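Local structure of export chaperone SatS (Mycobacterium tuberculosis H37Rv, 6DNM) at residues A[29-34]-A[54-59]; A[20-25]-A[96-101]; A[47-52]-A[184-189]. The protein acts as an export chaperone for the SecA2 protein export pathway, the part described here being its C-terminal domain. All blocks are in the same frame, centred on the assembly; numbering follows the deposited sequence.

Contact 1: residues A[29-34]-A[54-59]; sequences TFYTLR and GSERAL
Thr-29 meets Gly-54 through a water rather than directly: the water donates to Thr-29 O and, at 2.6 Å, to Gly-54 O, so two backbone acceptors that could not bond each other share one donor. Two residues on, Tyr-31 carries most of the contact. Tyr-31 CD2 lies 3.9 Å from Ser-55 C, and Gly-54 C sits at the ring edge, near its plane. One ring face receives the aliphatic part of Glu-56, whose CG stands 4.1 Å from the centroid of the Tyr-31 ring and 12° off the normal, a CH-pi contact. Beyond CG the Glu-56 chain runs on extended, and the carboxylate plane is turned 42° from the ring. The phenol Tyr-31 OH is bonded to Gln-22 on the adjoining strand. This is a strand flanked by the N-terminal turn of a short helix, with Ser-55 as N-cap: Ser-55 OG accepts from Ala-58 N at 3.0 Å. One turn into the helix, Leu-59 points at the strand, and its CD2 reaches Tyr-31 CB. Thr-32 turns its side chain the other way, where OG1 bonds Ser-51 O. Leu-33 CD2 then meets Leu-59 CD2 methyl to methyl, at 4.2 Å.

Contact 2: residues A[20-25]-A[96-101]; sequences PIQIMT and DNVYVL
Gln-22 holds CG anti to its backbone N (chi1 -178°) and runs on extended, lying alongside Val-98 and pointing the same way; Tyr-99, on the other face of the sheet, has CG anti to its carbonyl carbon (chi1 -63°), and its ring lies beside Ile-21. The two segments are neighbouring parallel strands of a mixed four-stranded sheet, in which 98-100 forms an outer strand beside 19-24. Four backbone hydrogen bonds join them in the staggered pattern of parallel pairing: Gln-22 N to Asn-97 O, Tyr-99 N to Gln-22 O, Met-24 N to Tyr-99 O, at 2.8 Å, and Leu-101 N to Met-24 O. The same Tyr-99 O also receives Ile-23 CA at 3.4 Å in a CA-H...O contact.

On the face of Gln-22, Met-24, Val-98 and Val-100, Gln-22 OE1 rests 3.3 Å from Val-98 CG1, while Gln-22 NE2 is bonded to Tyr-31 OH. Further along, Met-24 CB meets Val-100 CG2 at 4.3 Å. The opposite face, with Ile-23 and Tyr-99, is covered by helix 117-134, through Leu-122 and Leu-126; Glu-125 of that helix bonds Tyr-99 OH. Ile-21 CB comes to the edge of the Tyr-99 ring, 4.1 Å from Tyr-99 CE2, while Ile-21 CG2 packs on Asn-97 CB, the two side chains crossing at about a right angle. Where the strands begin, a water donates to Pro-20 O at 2.7 Å and accepts from Asn-97 ND2.

Contact 3: residues A[47-52]-A[184-189]; sequences NGRISV and ESRLRR
Arg-49 threads between two arginines of the facing segment, Arg-186 and Arg-188. Its CB lies 3.7 Å from Arg-188 NH2. CG, anti to the carbonyl carbon (chi1 -61°), sits over one face of the Arg-186 guanidinium, offset toward the rim. CD reaches Ser-185 O at 3.3 Å, and NE lies over one face of the Arg-188 guanidinium, offset toward its rim. At the tip, CZ is covered by Arg-188 CB, NH1 makes a weak bond to Ser-185 O, and NH2 comes within 3.2 Å of Arg-188 NH1, two donors with no bond between them. The guanidinium planes of Arg-49 and Arg-188 stand 71° apart.

Beneath these side chains, strands 49-52 and 187-189 pair in parallel through Ile-50 N to Arg-186 O, Arg-188 N to Ile-50 O and Val-52 N to Arg-188 O. On the face away from Arg-188, Leu-187 CD2 packs 4.0 Å from Val-52 CG1 and also meets Ile-50 CD1.

Arg-188 is held by a water, which also donates to Arg-49 O and Ser-51 OG, and by Arg-46 O. Ser-51 OG also bonds Glu-190 OE1, whose carboxylate may offset some positive charge. The packed, unbonded Arg-49/Arg-188 pair would be expected to repel, its charges being met by oxygen acceptors.

Overall arrangement
Two small sheets and the pieces that pack on them account for all three contacts. Strands 19-24 and 29-37 follow each other in the chain and are antiparallel neighbours in the four-stranded sheet, so contacts 1 and 2, with centres about 10 Å apart, share it. Contact 3 belongs to the three-stranded sheet, its centre about 12 Å from that of contact 1 and 15 Å from that of contact 2. Strand 49-52 leads into helix 56-63 of contact 1, and Phe-30 packs against Val-52 and Arg-189 between the sheets. Contact 1 falls wholly within the sequence spanned by contact 2, whereas contact 3 interleaves with both, bringing the C-terminal end back to the early strands.

Contact 1: residues A[29-34]-A[54-59]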
loop_
_atom_site.group_PDB
_atom_site.type_symbol
_atom_site.label_atom_id
_atom_site.label_comp_id
_atom_site.label_asym_id
_atom_site.label_seq_id
_atom_site.Cartn_x
_atom_site.Cartn_y
_atom_site.Cartn_z
ATOM N N THR A 29 6.769 -1.412 -10.245
ATOM C CA THR A 29 5.390 -1.005 -10.019
ATOM C C THR A 29 4.546 -2.258 -9.861
ATOM O O THR A 29 4.575 -3.144 -10.719
ATOM C CB THR A 29 4.863 -0.134 -11.170
ATOM O OG1 THR A 29 5.591 1.098 -11.202
ATOM C CG2 THR A 29 3.380 0.174 -10.991
ATOM N N PHE A 30 3.800 -2.326 -8.767
ATOM C CA PHE A 30 3.040 -3.514 -8.412
ATOM C C PHE A 30 1.557 -3.201 -8.301
ATOM O O PHE A 30 1.161 -2.072 -7.988
ATOM C CB PHE A 30 3.467 -4.067 -7.056
ATOM C CG PHE A 30 4.855 -4.610 -7.033
ATOM C CD1 PHE A 30 5.226 -5.643 -7.880
ATOM C CD2 PHE A 30 5.790 -4.106 -6.146
ATOM C CE1 PHE A 30 6.527 -6.148 -7.856
ATOM C CE2 PHE A 30 7.080 -4.603 -6.119
ATOM C CZ PHE A 30 7.450 -5.626 -6.971
ATOM N N TYR A 31 0.746 -4.239 -8.519
ATOM C CA TYR A 31 -0.701 -4.194 -8.358
ATOM C C TYR A 31 -1.127 -5.277 -7.380
ATOM O O TYR A 31 -0.557 -6.374 -7.364
ATOM C CB TYR A 31 -1.411 -4.402 -9.709
ATOM C CG TYR A 31 -1.063 -3.278 -10.647
ATOM C CD1 TYR A 31 -1.809 -2.102 -10.659
ATOM C CD2 TYR A 31 0.070 -3.353 -11.468
ATOM C CE1 TYR A 31 -1.470 -1.052 -11.488
ATOM C CE2 TYR A 31 0.429 -2.298 -12.289
ATOM C CZ TYR A 31 -0.351 -1.157 -12.302
ATOM O OH TYR A 31 0.006 -0.109 -13.109
ATOM N N THR A 32 -2.125 -4.966 -6.561
ATOM C CA THR A 32 -2.735 -5.942 -5.663
ATOM C C THR A 32 -4.125 -5.434 -5.304
ATOM O O THR A 32 -4.591 -4.427 -5.854
ATOM C CB THR A 32 -1.841 -6.242 -4.446
ATOM O OG1 THR A 32 -2.382 -7.353 -3.713
ATOM C CG2 THR A 32 -1.724 -5.040 -3.508
ATOM N N LEU A 33 -4.803 -6.143 -4.397
ATOM C CA LEU A 33 -6.117 -5.748 -3.905
ATOM C C LEU A 33 -6.057 -5.510 -2.404
ATOM O O LEU A 33 -5.309 -6.179 -1.681
ATOM C CB LEU A 33 -7.179 -6.834 -4.156
ATOM C CG LEU A 33 -7.367 -7.310 -5.600
ATOM C CD1 LEU A 33 -8.422 -8.406 -5.668
ATOM C CD2 LEU A 33 -7.749 -6.153 -6.519
ATOM N N ARG A 34 -6.870 -4.561 -1.937
ATOM C CA ARG A 34 -6.961 -4.262 -0.516
ATOM C C ARG A 34 -8.386 -3.865 -0.172
ATOM O O ARG A 34 -9.048 -3.162 -0.941
ATOM C CB ARG A 34 -6.032 -3.103 -0.153
ATOM C CG ARG A 34 -6.009 -2.771 1.350
ATOM C CD ARG A 34 -6.733 -1.453 1.657
ATOM N NE ARG A 34 -6.215 -0.413 0.784
ATOM C CZ ARG A 34 -6.775 0.761 0.513
ATOM N NH1 ARG A 34 -6.186 1.595 -0.309
ATOM N NH2 ARG A 34 -7.916 1.126 1.058
ATOM N N GLY A 54 3.085 -7.719 -11.421
ATOM C CA GLY A 54 3.722 -6.679 -12.208
ATOM C C GLY A 54 2.830 -6.009 -13.226
ATOM O O GLY A 54 3.258 -5.054 -13.883
ATOM N N SER A 55 1.602 -6.488 -13.383
ATOM C CA SER A 55 0.694 -5.914 -14.359
ATOM C C SER A 55 -0.730 -6.233 -13.953
ATOM O O SER A 55 -0.994 -7.177 -13.197
ATOM C CB SER A 55 0.952 -6.461 -15.765
ATOM O OG SER A 55 0.654 -7.847 -15.830
ATOM N N GLU A 56 -1.653 -5.452 -14.507
ATOM C CA GLU A 56 -3.062 -5.750 -14.315
ATOM C C GLU A 56 -3.426 -7.101 -14.921
ATOM O O GLU A 56 -4.210 -7.855 -14.335
ATOM C CB GLU A 56 -3.910 -4.613 -14.875
ATOM C CG GLU A 56 -3.622 -3.280 -14.189
ATOM C CD GLU A 56 -3.910 -2.078 -15.069
ATOM O OE1 GLU A 56 -2.953 -1.346 -15.430
ATOM O OE2 GLU A 56 -5.095 -1.863 -15.388
ATOM N N ARG A 57 -2.831 -7.448 -16.068
ATOM C CA ARG A 57 -3.129 -8.735 -16.694
ATOM C C ARG A 57 -2.700 -9.894 -15.801
ATOM O O ARG A 57 -3.423 -10.889 -15.671
ATOM C CB ARG A 57 -2.453 -8.837 -18.063
ATOM C CG ARG A 57 -2.760 -10.134 -18.812
ATOM C CD ARG A 57 -2.383 -10.059 -20.294
ATOM N NE ARG A 57 -1.000 -10.470 -20.537
ATOM C CZ ARG A 57 -0.446 -10.542 -21.744
ATOM N NH1 ARG A 57 -1.158 -10.234 -22.823
ATOM N NH2 ARG A 57 0.819 -10.928 -21.879
ATOM N N ALA A 58 -1.523 -9.783 -15.181
ATOM C CA ALA A 58 -1.058 -10.843 -14.299
ATOM C C ALA A 58 -1.998 -11.007 -13.112
ATOM O O ALA A 58 -2.318 -12.132 -12.717
ATOM C CB ALA A 58 0.372 -10.545 -13.841
ATOM N N LEU A 59 -2.445 -9.889 -12.530
ATOM C CA LEU A 59 -3.410 -9.939 -11.437
ATOM C C LEU A 59 -4.712 -10.599 -11.883
ATOM O O LEU A 59 -5.249 -11.472 -11.191
ATOM C CB LEU A 59 -3.649 -8.517 -10.921
ATOM C CG LEU A 59 -4.738 -8.305 -9.858
ATOM C CD1 LEU A 59 -4.576 -9.255 -8.670
ATOM C CD2 LEU A 59 -4.780 -6.839 -9.399
HETATM O O HOH W 1 4.659 -2.850 -13.541
#

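Contact 2: residues A[20-25]-A[96-101]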
loop_
_atom_site.group_PDB
_atom_site.type_symbol
_atom_site.label_atom_id
_atom_site.label_comp_id
_atom_site.label_asym_id
_atom_site.label_seq_id
_atom_site.Cartn_x
_atom_site.Cartn_y
_atom_site.Cartn_z
ATOM N N PRO A 20 -8.548 -2.314 -6.118
ATOM C CA PRO A 20 -7.219 -2.472 -6.722
ATOM C C PRO A 20 -6.344 -1.294 -6.334
ATOM O O PRO A 20 -6.798 -0.150 -6.282
ATOM C CB PRO A 20 -7.510 -2.456 -8.230
ATOM C CG PRO A 20 -9.008 -2.743 -8.349
ATOM C CD PRO A 20 -9.602 -2.107 -7.123
ATOM N N ILE A 21 -5.083 -1.584 -6.021
ATOM C CA ILE A 21 -4.137 -0.537 -5.657
ATOM C C ILE A 21 -2.869 -0.684 -6.487
ATOM O O ILE A 21 -2.549 -1.764 -6.987
ATOM C CB ILE A 21 -3.806 -0.494 -4.143
ATOM C CG1 ILE A 21 -2.966 -1.701 -3.731
ATOM C CG2 ILE A 21 -5.084 -0.383 -3.300
ATOM C CD1 ILE A 21 -2.442 -1.602 -2.291
ATOM N N GLN A 22 -2.142 0.431 -6.628
ATOM C CA GLN A 22 -0.869 0.470 -7.334
ATOM C C GLN A 22 0.210 0.912 -6.358
ATOM O O GLN A 22 0.037 1.914 -5.656
ATOM C CB GLN A 22 -0.939 1.489 -8.471
ATOM C CG GLN A 22 0.322 1.591 -9.325
ATOM C CD GLN A 22 0.293 2.802 -10.226
ATOM O OE1 GLN A 22 0.206 3.933 -9.747
ATOM N NE2 GLN A 22 0.338 2.575 -11.537
ATOM N N ILE A 23 1.322 0.180 -6.313
ATOM C CA ILE A 23 2.440 0.515 -5.435
ATOM C C ILE A 23 3.657 0.730 -6.314
ATOM O O ILE A 23 4.094 -0.193 -7.005
ATOM C CB ILE A 23 2.724 -0.590 -4.403
ATOM C CG1 ILE A 23 1.491 -0.884 -3.534
ATOM C CG2 ILE A 23 3.937 -0.206 -3.549
ATOM C CD1 ILE A 23 1.614 -2.160 -2.692
ATOM N N MET A 24 4.198 1.940 -6.311
ATOM C CA MET A 24 5.366 2.256 -7.117
ATOM C C MET A 24 6.588 2.399 -6.220
ATOM O O MET A 24 6.559 3.125 -5.221
ATOM C CB MET A 24 5.141 3.529 -7.940
ATOM C CG MET A 24 3.926 3.431 -8.866
ATOM S SD MET A 24 3.753 4.827 -10.005
ATOM C CE MET A 24 5.144 4.579 -11.113
ATOM N N THR A 25 7.643 1.678 -6.559
ATOM C CA THR A 25 8.935 1.819 -5.910
ATOM C C THR A 25 9.952 2.237 -6.961
ATOM O O THR A 25 9.667 2.243 -8.160
ATOM C CB THR A 25 9.372 0.511 -5.236
ATOM O OG1 THR A 25 9.845 -0.408 -6.232
ATOM C CG2 THR A 25 8.216 -0.132 -4.474
ATOM N N ASP A 96 -6.709 7.902 -5.761
ATOM C CA ASP A 96 -6.489 7.851 -4.318
ATOM C C ASP A 96 -5.910 6.524 -3.849
ATOM O O ASP A 96 -5.585 6.390 -2.663
ATOM C CB ASP A 96 -7.787 8.157 -3.561
ATOM C CG ASP A 96 -8.897 7.193 -3.908
ATOM O OD1 ASP A 96 -9.540 6.662 -2.981
ATOM O OD2 ASP A 96 -9.114 6.951 -5.113
ATOM N N ASN A 97 -5.774 5.550 -4.747
ATOM C CA ASN A 97 -5.187 4.255 -4.426
ATOM C C ASN A 97 -3.842 4.057 -5.112
ATOM O O ASN A 97 -3.405 2.916 -5.324
ATOM C CB ASN A 97 -6.171 3.134 -4.754
ATOM C CG ASN A 97 -7.299 3.082 -3.774
ATOM O OD1 ASN A 97 -7.087 3.273 -2.585
ATOM N ND2 ASN A 97 -8.512 2.855 -4.261
ATOM N N VAL A 98 -3.180 5.161 -5.444
ATOM C CA VAL A 98 -1.840 5.167 -6.018
ATOM C C VAL A 98 -0.862 5.527 -4.904
ATOM O O VAL A 98 -0.940 6.614 -4.322
ATOM C CB VAL A 98 -1.761 6.161 -7.189
ATOM C CG1 VAL A 98 -0.328 6.379 -7.624
ATOM C CG2 VAL A 98 -2.605 5.659 -8.352
ATOM N N TYR A 99 0.056 4.618 -4.598
ATOM C CA TYR A 99 0.985 4.775 -3.489
ATOM C C TYR A 99 2.409 4.733 -4.015
ATOM O O TYR A 99 2.804 3.765 -4.662
ATOM C CB TYR A 99 0.780 3.638 -2.496
ATOM C CG TYR A 99 -0.588 3.622 -1.869
ATOM C CD1 TYR A 99 -0.941 4.559 -0.909
ATOM C CD2 TYR A 99 -1.542 2.679 -2.246
ATOM C CE1 TYR A 99 -2.196 4.549 -0.318
ATOM C CE2 TYR A 99 -2.803 2.660 -1.659
ATOM C CZ TYR A 99 -3.120 3.601 -0.693
ATOM O OH TYR A 99 -4.367 3.593 -0.102
ATOM N N VAL A 100 3.191 5.767 -3.729
ATOM C CA VAL A 100 4.517 5.922 -4.324
ATOM C C VAL A 100 5.539 6.003 -3.203
ATOM O O VAL A 100 5.577 6.991 -2.455
ATOM C CB VAL A 100 4.600 7.164 -5.231
ATOM C CG1 VAL A 100 5.982 7.273 -5.879
ATOM C CG2 VAL A 100 3.515 7.116 -6.284
ATOM N N LEU A 101 6.387 4.981 -3.097
ATOM C CA LEU A 101 7.539 5.030 -2.202
ATOM C C LEU A 101 8.781 5.597 -2.875
ATOM O O LEU A 101 9.699 6.047 -2.172
ATOM C CB LEU A 101 7.849 3.632 -1.650
ATOM C CG LEU A 101 6.701 2.944 -0.918
ATOM C CD1 LEU A 101 7.171 1.636 -0.294
ATOM C CD2 LEU A 101 6.060 3.849 0.134
HETATM O O HOH W 2 -8.726 1.692 -6.808
#

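Contact 3: residues A[47-52]-A[184-189]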
loop_
_atom_site.group_PDB
_atom_site.type_symbol
_atom_site.label_atom_id
_atom_site.label_comp_id
_atom_site.label_asym_id
_atom_site.label_seq_id
_atom_site.Cartn_x
_atom_site.Cartn_y
_atom_site.Cartn_z
ATOM N N ASN A 47 -0.788 -15.154 5.344
ATOM C CA ASN A 47 0.252 -15.208 6.374
ATOM C C ASN A 47 1.000 -13.880 6.510
ATOM O O ASN A 47 2.224 -13.842 6.661
ATOM C CB ASN A 47 1.207 -16.381 6.140
ATOM C CG ASN A 47 0.473 -17.706 6.013
ATOM O OD1 ASN A 47 -0.438 -17.990 6.786
ATOM N ND2 ASN A 47 0.862 -18.517 5.033
ATOM N N GLY A 48 0.258 -12.777 6.446
ATOM C CA GLY A 48 0.858 -11.469 6.649
ATOM C C GLY A 48 1.721 -10.936 5.526
ATOM O O GLY A 48 2.402 -9.921 5.725
ATOM N N ARG A 49 1.724 -11.579 4.357
ATOM C CA ARG A 49 2.469 -11.090 3.202
ATOM C C ARG A 49 1.514 -10.855 2.039
ATOM O O ARG A 49 0.613 -11.662 1.782
ATOM C CB ARG A 49 3.584 -12.058 2.783
ATOM C CG ARG A 49 4.660 -12.311 3.847
ATOM C CD ARG A 49 6.064 -12.423 3.235
ATOM N NE ARG A 49 6.197 -13.544 2.309
ATOM C CZ ARG A 49 6.996 -13.540 1.247
ATOM N NH1 ARG A 49 7.731 -12.472 0.969
ATOM N NH2 ARG A 49 7.055 -14.601 0.455
ATOM N N ILE A 50 1.732 -9.749 1.341
ATOM C CA ILE A 50 0.838 -9.259 0.297
ATOM C C ILE A 50 1.317 -9.787 -1.047
ATOM O O ILE A 50 2.470 -9.566 -1.432
ATOM C CB ILE A 50 0.841 -7.722 0.288
ATOM C CG1 ILE A 50 0.378 -7.175 1.642
ATOM C CG2 ILE A 50 0.029 -7.177 -0.890
ATOM C CD1 ILE A 50 0.812 -5.751 1.896
ATOM N N SER A 51 0.424 -10.453 -1.781
ATOM C CA SER A 51 0.743 -10.895 -3.135
ATOM C C SER A 51 0.734 -9.703 -4.087
ATOM O O SER A 51 -0.279 -9.006 -4.208
ATOM C CB SER A 51 -0.285 -11.924 -3.601
ATOM O OG SER A 51 -0.146 -13.143 -2.895
ATOM N N VAL A 52 1.855 -9.480 -4.781
ATOM C CA VAL A 52 1.969 -8.386 -5.736
ATOM C C VAL A 52 2.223 -8.925 -7.136
ATOM O O VAL A 52 2.841 -9.978 -7.324
ATOM C CB VAL A 52 3.045 -7.355 -5.337
ATOM C CG1 VAL A 52 2.626 -6.655 -4.055
ATOM C CG2 VAL A 52 4.419 -8.009 -5.199
ATOM N N GLU A 184 9.362 -4.209 1.805
ATOM C CA GLU A 184 9.725 -5.150 0.753
ATOM C C GLU A 184 9.609 -6.593 1.222
ATOM O O GLU A 184 9.206 -7.463 0.444
ATOM C CB GLU A 184 11.130 -4.854 0.228
ATOM C CG GLU A 184 11.241 -3.541 -0.539
ATOM C CD GLU A 184 10.709 -3.654 -1.956
ATOM O OE1 GLU A 184 10.246 -4.749 -2.329
ATOM O OE2 GLU A 184 10.757 -2.652 -2.697
ATOM N N SER A 185 9.922 -6.857 2.492
ATOM C CA SER A 185 9.809 -8.209 3.029
ATOM C C SER A 185 8.364 -8.695 3.063
ATOM O O SER A 185 8.134 -9.909 3.103
ATOM C CB SER A 185 10.430 -8.278 4.428
ATOM O OG SER A 185 9.514 -7.873 5.438
ATOM N N ARG A 186 7.393 -7.781 3.046
ATOM C CA ARG A 186 5.979 -8.125 3.114
ATOM C C ARG A 186 5.313 -8.210 1.748
ATOM O O ARG A 186 4.126 -8.543 1.676
ATOM C CB ARG A 186 5.218 -7.117 3.988
ATOM C CG ARG A 186 5.751 -6.967 5.408
ATOM C CD ARG A 186 5.514 -8.218 6.230
ATOM N NE ARG A 186 6.615 -9.160 6.072
ATOM C CZ ARG A 186 6.569 -10.427 6.466
ATOM N NH1 ARG A 186 5.474 -10.902 7.045
ATOM N NH2 ARG A 186 7.615 -11.221 6.276
ATOM N N LEU A 187 6.034 -7.917 0.669
ATOM C CA LEU A 187 5.490 -7.985 -0.683
ATOM C C LEU A 187 5.988 -9.264 -1.343
ATOM O O LEU A 187 7.156 -9.348 -1.744
ATOM C CB LEU A 187 5.932 -6.763 -1.486
ATOM C CG LEU A 187 5.595 -5.387 -0.913
ATOM C CD1 LEU A 187 6.018 -4.274 -1.869
ATOM C CD2 LEU A 187 4.116 -5.276 -0.567
ATOM N N ARG A 188 5.091 -10.243 -1.473
ATOM C CA ARG A 188 5.401 -11.551 -2.042
ATOM C C ARG A 188 5.199 -11.484 -3.553
ATOM O O ARG A 188 4.074 -11.314 -4.037
ATOM C CB ARG A 188 4.487 -12.607 -1.418
ATOM C CG ARG A 188 4.773 -14.040 -1.858
ATOM C CD ARG A 188 3.565 -14.964 -1.663
ATOM N NE ARG A 188 3.030 -14.949 -0.298
ATOM C CZ ARG A 188 3.492 -15.683 0.714
ATOM N NH1 ARG A 188 4.520 -16.505 0.538
ATOM N NH2 ARG A 188 2.925 -15.590 1.911
ATOM N N ARG A 189 6.283 -11.620 -4.303
ATOM C CA ARG A 189 6.188 -11.600 -5.754
ATOM C C ARG A 189 5.530 -12.889 -6.225
ATOM O O ARG A 189 6.036 -13.981 -5.961
ATOM C CB ARG A 189 7.586 -11.459 -6.353
ATOM C CG ARG A 189 8.082 -10.023 -6.455
ATOM C CD ARG A 189 8.451 -9.433 -5.108
ATOM N NE ARG A 189 9.243 -8.220 -5.275
ATOM C CZ ARG A 189 9.535 -7.363 -4.303
ATOM N NH1 ARG A 189 10.259 -6.285 -4.580
ATOM N NH2 ARG A 189 9.104 -7.575 -3.061
HETATM O O HOH W 3 1.018 -13.545 -0.241
#